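Local coordinates for aminotransferase (Neisseria meningitidis Z2491, PDB 3JTX) that transfers amino groups between amino acids and 2-oxo acids as a class I/II aminotransferase, using covalently bound pyridoxal 5'-phosphate, at the interface of chains A and B. Coordinates in Å, arbitrary orientation; residue numbers count along the deposited sequence, not the author numbering. Chains: chain A/B, aminotransferase.

Contact 1: the interface of chains A and B. Residues chain A 9-11, 131, 135; chain B 272-273.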
loop_
_atom_site.group_PDB
_atom_site.type_symbol
_atom_site.label_atom_id
_atom_site.label_comp_id
_atom_site.label_asym_id
_atom_site.label_seq_id
_atom_site.Cartn_x
_atom_site.Cartn_y
_atom_site.Cartn_z
ATOM N N LEU A 9 17.521 4.634 -9.800
ATOM C CA LEU A 9 17.437 4.154 -8.417
ATOM C C LEU A 9 17.655 2.630 -8.281
ATOM O O LEU A 9 17.145 1.841 -9.096
ATOM C CB LEU A 9 16.094 4.588 -7.811
ATOM C CG LEU A 9 15.924 6.101 -7.582
ATOM C CD1 LEU A 9 14.476 6.401 -7.249
ATOM C CD2 LEU A 9 16.855 6.632 -6.477
ATOM N N LYS A 10 18.441 2.243 -7.267
ATOM C CA LYS A 10 18.746 0.835 -6.963
ATOM C C LYS A 10 18.151 0.507 -5.597
ATOM O O LYS A 10 18.775 0.801 -4.561
ATOM C CB LYS A 10 20.253 0.580 -6.942
ATOM C CG LYS A 10 20.959 0.779 -8.284
ATOM C CD LYS A 10 20.361 -0.103 -9.370
ATOM C CE LYS A 10 21.169 -0.050 -10.668
ATOM N NZ LYS A 10 22.568 -0.545 -10.487
ATOM N N PRO A 11 16.925 -0.064 -5.579
ATOM C CA PRO A 11 16.236 -0.264 -4.287
ATOM C C PRO A 11 16.836 -1.353 -3.398
ATOM O O PRO A 11 16.554 -1.363 -2.204
ATOM C CB PRO A 11 14.807 -0.653 -4.706
ATOM C CG PRO A 11 14.972 -1.269 -6.068
ATOM C CD PRO A 11 16.078 -0.463 -6.720
ATOM N N GLN A 131 17.776 2.588 1.703
ATOM C CA GLN A 131 17.264 2.825 0.335
ATOM C C GLN A 131 16.012 3.699 0.226
ATOM O O GLN A 131 15.984 4.660 -0.562
ATOM C CB GLN A 131 16.990 1.444 -0.338
ATOM C CG GLN A 131 15.945 0.507 0.465
ATOM C CD GLN A 131 16.374 -0.983 0.615
ATOM O OE1 GLN A 131 15.551 -1.913 0.498
ATOM N NE2 GLN A 131 17.648 -1.201 0.874
ATOM N N GLY A 135 14.915 7.076 -2.171
ATOM C CA GLY A 135 13.878 6.940 -3.186
ATOM C C GLY A 135 12.653 7.791 -2.911
ATOM O O GLY A 135 12.121 8.435 -3.814
ATOM N N THR B 272 8.130 -0.733 -6.073
ATOM C CA THR B 272 9.152 -1.281 -5.192
ATOM C C THR B 272 9.454 -0.314 -4.047
ATOM O O THR B 272 9.704 -0.744 -2.930
ATOM C CB THR B 272 10.446 -1.604 -5.961
ATOM O OG1 THR B 272 10.141 -2.511 -7.026
ATOM C CG2 THR B 272 11.485 -2.217 -5.040
ATOM N N TYR B 273 9.393 0.992 -4.333
ATOM C CA TYR B 273 9.567 2.038 -3.331
ATOM C C TYR B 273 8.265 2.372 -2.575
ATOM O O TYR B 273 8.272 2.629 -1.370
ATOM C CB TYR B 273 10.140 3.307 -3.986
ATOM C CG TYR B 273 11.594 3.184 -4.312
ATOM C CD1 TYR B 273 12.548 3.418 -3.338
ATOM C CD2 TYR B 273 12.029 2.810 -5.575
ATOM C CE1 TYR B 273 13.895 3.306 -3.588
ATOM C CE2 TYR B 273 13.407 2.693 -5.843
ATOM C CZ TYR B 273 14.321 2.940 -4.843
ATOM O OH TYR B 273 15.689 2.851 -5.061
HETATM O O HOH W 1 17.146 4.062 -3.125
#

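Contact 2: the interface of chains A and B. Residues chain A 2, 6, 105, 139; chain B 110, 266, 270, 273.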
loop_
_atom_site.group_PDB
_atom_site.type_symbol
_atom_site.label_atom_id
_atom_site.label_comp_id
_atom_site.label_asym_id
_atom_site.label_seq_id
_atom_site.Cartn_x
_atom_site.Cartn_y
_atom_site.Cartn_z
HETATM N N MSE A 2 10.398 11.322 -14.183
HETATM C CA MSE A 2 9.953 10.092 -13.500
HETATM C C MSE A 2 10.724 8.833 -13.943
HETATM O O MSE A 2 11.438 8.218 -13.159
HETATM C CB MSE A 2 8.444 9.903 -13.758
HETATM C CG MSE A 2 7.804 8.642 -13.156
HETATM SE SE MSE A 2 7.434 8.684 -11.208
HETATM C CE MSE A 2 6.817 6.858 -11.043
ATOM N N LEU A 6 13.569 6.500 -12.013
ATOM C CA LEU A 6 13.256 5.113 -11.662
ATOM C C LEU A 6 14.301 4.136 -12.225
ATOM O O LEU A 6 14.624 3.140 -11.583
ATOM C CB LEU A 6 11.858 4.739 -12.176
ATOM C CG LEU A 6 10.712 5.387 -11.386
ATOM C CD1 LEU A 6 9.360 5.226 -12.100
ATOM C CD2 LEU A 6 10.669 4.809 -9.965
ATOM N N PHE A 105 7.357 5.876 2.781
ATOM C CA PHE A 105 7.251 6.426 1.429
ATOM C C PHE A 105 6.097 7.413 1.306
ATOM O O PHE A 105 6.274 8.555 0.858
ATOM C CB PHE A 105 7.091 5.309 0.385
ATOM C CG PHE A 105 7.021 5.836 -1.031
ATOM C CD1 PHE A 105 8.177 6.036 -1.762
ATOM C CD2 PHE A 105 5.803 6.165 -1.610
ATOM C CE1 PHE A 105 8.132 6.557 -3.072
ATOM C CE2 PHE A 105 5.738 6.678 -2.928
ATOM C CZ PHE A 105 6.915 6.884 -3.644
ATOM N N LEU A 139 11.623 10.681 -5.514
ATOM C CA LEU A 139 10.336 10.510 -6.188
ATOM C C LEU A 139 9.307 11.548 -5.737
ATOM O O LEU A 139 8.432 11.897 -6.513
ATOM C CB LEU A 139 9.786 9.091 -6.038
ATOM C CG LEU A 139 10.585 8.043 -6.817
ATOM C CD1 LEU A 139 10.297 6.644 -6.273
ATOM C CD2 LEU A 139 10.294 8.146 -8.330
ATOM N N THR B 110 2.007 8.524 -10.671
ATOM C CA THR B 110 3.126 8.426 -11.627
ATOM C C THR B 110 2.826 9.137 -12.958
ATOM O O THR B 110 3.740 9.604 -13.623
ATOM C CB THR B 110 3.526 6.970 -11.908
ATOM O OG1 THR B 110 2.543 6.336 -12.731
ATOM C CG2 THR B 110 3.699 6.173 -10.579
ATOM N N ASN B 266 7.753 0.382 -15.792
ATOM C CA ASN B 266 8.039 1.546 -14.971
ATOM C C ASN B 266 7.206 1.622 -13.695
ATOM O O ASN B 266 7.723 2.026 -12.646
ATOM C CB ASN B 266 7.935 2.820 -15.817
ATOM C CG ASN B 266 8.998 2.857 -16.899
ATOM O OD1 ASN B 266 10.181 2.657 -16.620
ATOM N ND2 ASN B 266 8.576 3.039 -18.139
ATOM N N TYR B 270 8.443 1.861 -9.588
ATOM C CA TYR B 270 7.864 2.781 -8.602
ATOM C C TYR B 270 7.323 2.027 -7.385
ATOM O O TYR B 270 7.590 2.388 -6.241
ATOM C CB TYR B 270 6.736 3.578 -9.240
ATOM C CG TYR B 270 6.057 4.566 -8.334
ATOM C CD1 TYR B 270 6.573 5.850 -8.170
ATOM C CD2 TYR B 270 4.881 4.251 -7.676
ATOM C CE1 TYR B 270 5.951 6.777 -7.368
ATOM C CE2 TYR B 270 4.248 5.196 -6.854
ATOM C CZ TYR B 270 4.793 6.447 -6.720
ATOM O OH TYR B 270 4.184 7.401 -5.936
ATOM N N TYR B 273 9.393 0.992 -4.333
ATOM C CA TYR B 273 9.567 2.038 -3.331
ATOM C C TYR B 273 8.265 2.372 -2.575
ATOM O O TYR B 273 8.272 2.629 -1.370
ATOM C CB TYR B 273 10.140 3.307 -3.986
ATOM C CG TYR B 273 11.594 3.184 -4.312
ATOM C CD1 TYR B 273 12.548 3.418 -3.338
ATOM C CD2 TYR B 273 12.029 2.810 -5.575
ATOM C CE1 TYR B 273 13.895 3.306 -3.588
ATOM C CE2 TYR B 273 13.407 2.693 -5.843
ATOM C CZ TYR B 273 14.321 2.940 -4.843
ATOM O OH TYR B 273 15.689 2.851 -5.061
#

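Contact 3: the interface of chains A and B. Residues chain A 42-44, 248-251; chain B 57, 59-60.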
loop_
_atom_site.group_PDB
_atom_site.type_symbol
_atom_site.label_atom_id
_atom_site.label_comp_id
_atom_site.label_asym_id
_atom_site.label_seq_id
_atom_site.Cartn_x
_atom_site.Cartn_y
_atom_site.Cartn_z
ATOM N N HIS A 42 14.486 -16.407 10.628
ATOM C CA HIS A 42 13.886 -17.221 11.669
ATOM C C HIS A 42 12.410 -17.429 11.328
ATOM O O HIS A 42 11.797 -16.580 10.684
ATOM C CB HIS A 42 14.012 -16.563 13.047
ATOM C CG HIS A 42 15.428 -16.313 13.472
ATOM N ND1 HIS A 42 15.764 -15.373 14.422
ATOM C CD2 HIS A 42 16.594 -16.873 13.069
ATOM C CE1 HIS A 42 17.077 -15.368 14.588
ATOM N NE2 HIS A 42 17.604 -16.270 13.781
ATOM N N PRO A 43 11.835 -18.556 11.774
ATOM C CA PRO A 43 10.459 -18.889 11.392
ATOM C C PRO A 43 9.376 -18.069 12.115
ATOM O O PRO A 43 9.584 -17.560 13.225
ATOM C CB PRO A 43 10.331 -20.373 11.760
ATOM C CG PRO A 43 11.356 -20.616 12.825
ATOM C CD PRO A 43 12.450 -19.585 12.637
ATOM N N THR A 44 8.224 -17.966 11.460
ATOM C CA THR A 44 7.047 -17.295 12.005
ATOM C C THR A 44 6.486 -18.068 13.192
ATOM O O THR A 44 6.338 -19.279 13.116
ATOM C CB THR A 44 5.973 -17.161 10.911
ATOM O OG1 THR A 44 6.509 -16.376 9.831
ATOM C CG2 THR A 44 4.705 -16.499 11.452
ATOM N N ASN A 248 9.441 -11.905 13.033
ATOM C CA ASN A 248 9.708 -12.802 11.898
ATOM C C ASN A 248 8.508 -12.974 10.971
ATOM O O ASN A 248 8.237 -14.070 10.480
ATOM C CB ASN A 248 10.183 -14.163 12.411
ATOM C CG ASN A 248 11.444 -14.048 13.226
ATOM O OD1 ASN A 248 12.418 -13.468 12.768
ATOM N ND2 ASN A 248 11.441 -14.617 14.425
ATOM N N VAL A 249 7.800 -11.868 10.732
ATOM C CA VAL A 249 6.690 -11.861 9.794
ATOM C C VAL A 249 6.835 -10.698 8.802
ATOM O O VAL A 249 5.922 -9.884 8.631
ATOM C CB VAL A 249 5.323 -11.854 10.527
ATOM C CG1 VAL A 249 5.093 -13.207 11.235
ATOM C CG2 VAL A 249 5.224 -10.709 11.514
ATOM N N PRO A 250 7.990 -10.624 8.114
ATOM C CA PRO A 250 8.092 -9.591 7.075
ATOM C C PRO A 250 7.006 -9.737 6.010
ATOM O O PRO A 250 6.569 -8.740 5.454
ATOM C CB PRO A 250 9.479 -9.837 6.459
ATOM C CG PRO A 250 9.783 -11.295 6.743
ATOM C CD PRO A 250 9.155 -11.538 8.107
ATOM N N GLY A 251 6.567 -10.963 5.739
ATOM C CA GLY A 251 5.477 -11.198 4.789
ATOM C C GLY A 251 4.086 -10.755 5.249
ATOM O O GLY A 251 3.176 -10.651 4.439
ATOM N N HIS B 57 3.259 -20.382 6.869
ATOM C CA HIS B 57 4.695 -20.446 7.148
ATOM C C HIS B 57 5.486 -19.461 6.284
ATOM O O HIS B 57 6.540 -18.993 6.703
ATOM C CB HIS B 57 5.243 -21.877 7.021
ATOM C CG HIS B 57 5.031 -22.507 5.675
ATOM N ND1 HIS B 57 6.055 -22.672 4.763
ATOM C CD2 HIS B 57 3.921 -23.034 5.095
ATOM C CE1 HIS B 57 5.587 -23.270 3.678
ATOM N NE2 HIS B 57 4.295 -23.494 3.850
ATOM N N LEU B 59 4.934 -16.428 5.716
ATOM C CA LEU B 59 5.046 -15.097 6.330
ATOM C C LEU B 59 6.493 -14.738 6.722
ATOM O O LEU B 59 6.810 -13.569 6.937
ATOM C CB LEU B 59 4.130 -14.981 7.556
ATOM C CG LEU B 59 2.614 -14.951 7.332
ATOM C CD1 LEU B 59 1.956 -14.760 8.699
ATOM C CD2 LEU B 59 2.182 -13.834 6.381
ATOM N N GLU B 60 7.373 -15.725 6.826
ATOM C CA GLU B 60 8.764 -15.465 7.193
ATOM C C GLU B 60 9.601 -14.804 6.096
ATOM O O GLU B 60 10.723 -14.401 6.380
ATOM C CB GLU B 60 9.465 -16.760 7.604
ATOM C CG GLU B 60 9.735 -17.722 6.454
ATOM C CD GLU B 60 10.644 -18.851 6.884
ATOM O OE1 GLU B 60 10.357 -19.494 7.903
ATOM O OE2 GLU B 60 11.675 -19.069 6.229
HETATM O O HOH W 2 7.972 -19.601 9.032
HETATM O O HOH W 3 12.078 -14.563 9.041
#

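Contact 1: the interface of chains A and B
A:Leu9 and A:Pro11 receive B:Tyr273 from the C-terminal end of helix 261-274: the chain A loop is extended at A:Leu9 (psi 137°) and turns at A:Pro11, whereas B:Tyr273 keeps helical torsions. The phenol ring of B:Tyr273 enters between two parts of chain A. CB of A:Pro11 packs against one face, 3.6 Å from CZ of B:Tyr273. The opposite face is approached by CA of A:Gly135, 3.7 Å from CE1 of B:Tyr273, and more distantly by the CD1 branch of A:Leu9. CB of A:Leu9 lies beside the hydroxyl end on this second side, 3.8 Å from CZ of B:Tyr273. With CG anti to the carbonyl carbon, beside the backbone N (chi1 -75°), the ring points into chain A. With chain A carbons against both faces, packing probably restrains the ring's rotation. One residue earlier in the helix, CG2 of B:Thr272 meets the pyrrolidine of A:Pro11 at about a right angle, 3.7 Å from its CB. No direct polar bond crosses this patch; the tertiary amide nitrogen of A:Pro11 carries no hydrogen to offer the nearby phenol oxygen. Polar linkage is instead supplied by water. The backbone O of A:Gln131, which lies in plane at the ring's edge, is 2.9 Å from the O of water 1. That water's O stands 2.7 Å from the phenol OH of B:Tyr273.

Contact 2: the interface of chains A and B
A:Phe105 and B:Tyr270 make the aromatic part of this patch, an edge-to-face pair whose planes stand at 88°. The edge belongs to A:Phe105: its CE2-CZ edge is turned to the tyrosine face near CZ and OH, with CZ of A:Phe105 3.8 Å from CZ of B:Tyr270. The hydroxyl OH of B:Tyr270 lies in the plane of the phenylalanine ring, 3.5 Å from CE2 of A:Phe105. Having CG anti to the backbone N (chi1 -180°) swings the B:Tyr270 ring off its helix toward chain A. CG2 of B:Thr110 packs over the centre of the other tyrosine face, so a residue of its own subunit backs the ring against A:Phe105.

Aliphatic contacts flank this pair. A:Leu6 lays both methyls along the helix backbone, with CD2 3.7 Å from CA of B:Tyr270. CD1 of A:Leu139 touches CB of B:Tyr273 at 4.0 Å. The selenomethionine A:Met2 reaches the B:Thr110 side of the tyrosine ring, but it is poorly ordered and its short approaches are doubtful.

Carbon also meets backbone oxygens: CD1 of A:Leu6 faces O of B:Asn266 at 3.6 Å. The carbonyl O of B:Tyr273 approaches the CG-CD1 rim of the A:Phe105 ring obliquely, from off its plane, 3.4 Å from CD1 of A:Phe105, and no hydrogen bond crosses here.

In the fold, helix 261-274 of chain B runs past helices 2-8, 100-111 and 131-139 of chain A.

Contact 3: the interface of chains A and B
A:Val249 and B:Leu59 form the modest apolar centre, their side chains lying side by side and pointing the same way. The contact is loose, with CG1 of A:Val249 4.2 Å from CB of B:Leu59. The CD2 methyl of B:Leu59 meets the carbonyl C of A:Gly251 at 3.8 Å. The A:Pro250 ring rests by CG and CD against the backbone carbonyls of B:Leu59 and B:Glu60.

Outward from this core, N of A:Gly251 donates to the backbone O of B:Leu59 at 2.9 Å, with 148° at the hydrogen. The same peptide offers its other end: N of B:Glu60 can donate a longer hydrogen bond to OG1 of A:Thr44, 3.2 Å away. Chain A thus grips both the O and the N-H of one peptide. The threonine hydroxyl OG1 in turn donates to O of A:Asn248 at 3.0 Å, so one oxygen ties two chain A loops to chain B.

Two waters complete the rim. Water 2 links N of A:Thr44 with O of B:His57 and a carboxylate oxygen, OE1 of B:Glu60, which lies 2.6 Å from the water's O. The glutamate gets there with CG between the backbone N and carbonyl carbon (chi1 71°), extended beyond. Water 3 joins O of A:His42 to O of B:Glu60; with two acceptors, it presumably donates to both.

The site braces residues 248-251, just beyond the cofactor-bearing Lys245, and so probably steadies the active-site loop through the neighbouring subunit.

Contact 1 and contact 2 are neighbours, with the centres of their C-alpha atoms about 8 Å apart, and they share B:Tyr273: its ring serves contact 1 while its CB and backbone O serve contact 2. Helices 261-274 of chain B and 131-139 of chain A take part in both. Contact 3 lies apart, about 23 Å from contact 1 and 27 Å from contact 2, centre to centre. Its water-lined backbone bonding complements the largely apolar packing of the other two. Two-fold symmetry repeats all three with the chains exchanged, consistent with the dimer typical of this aminotransferase family.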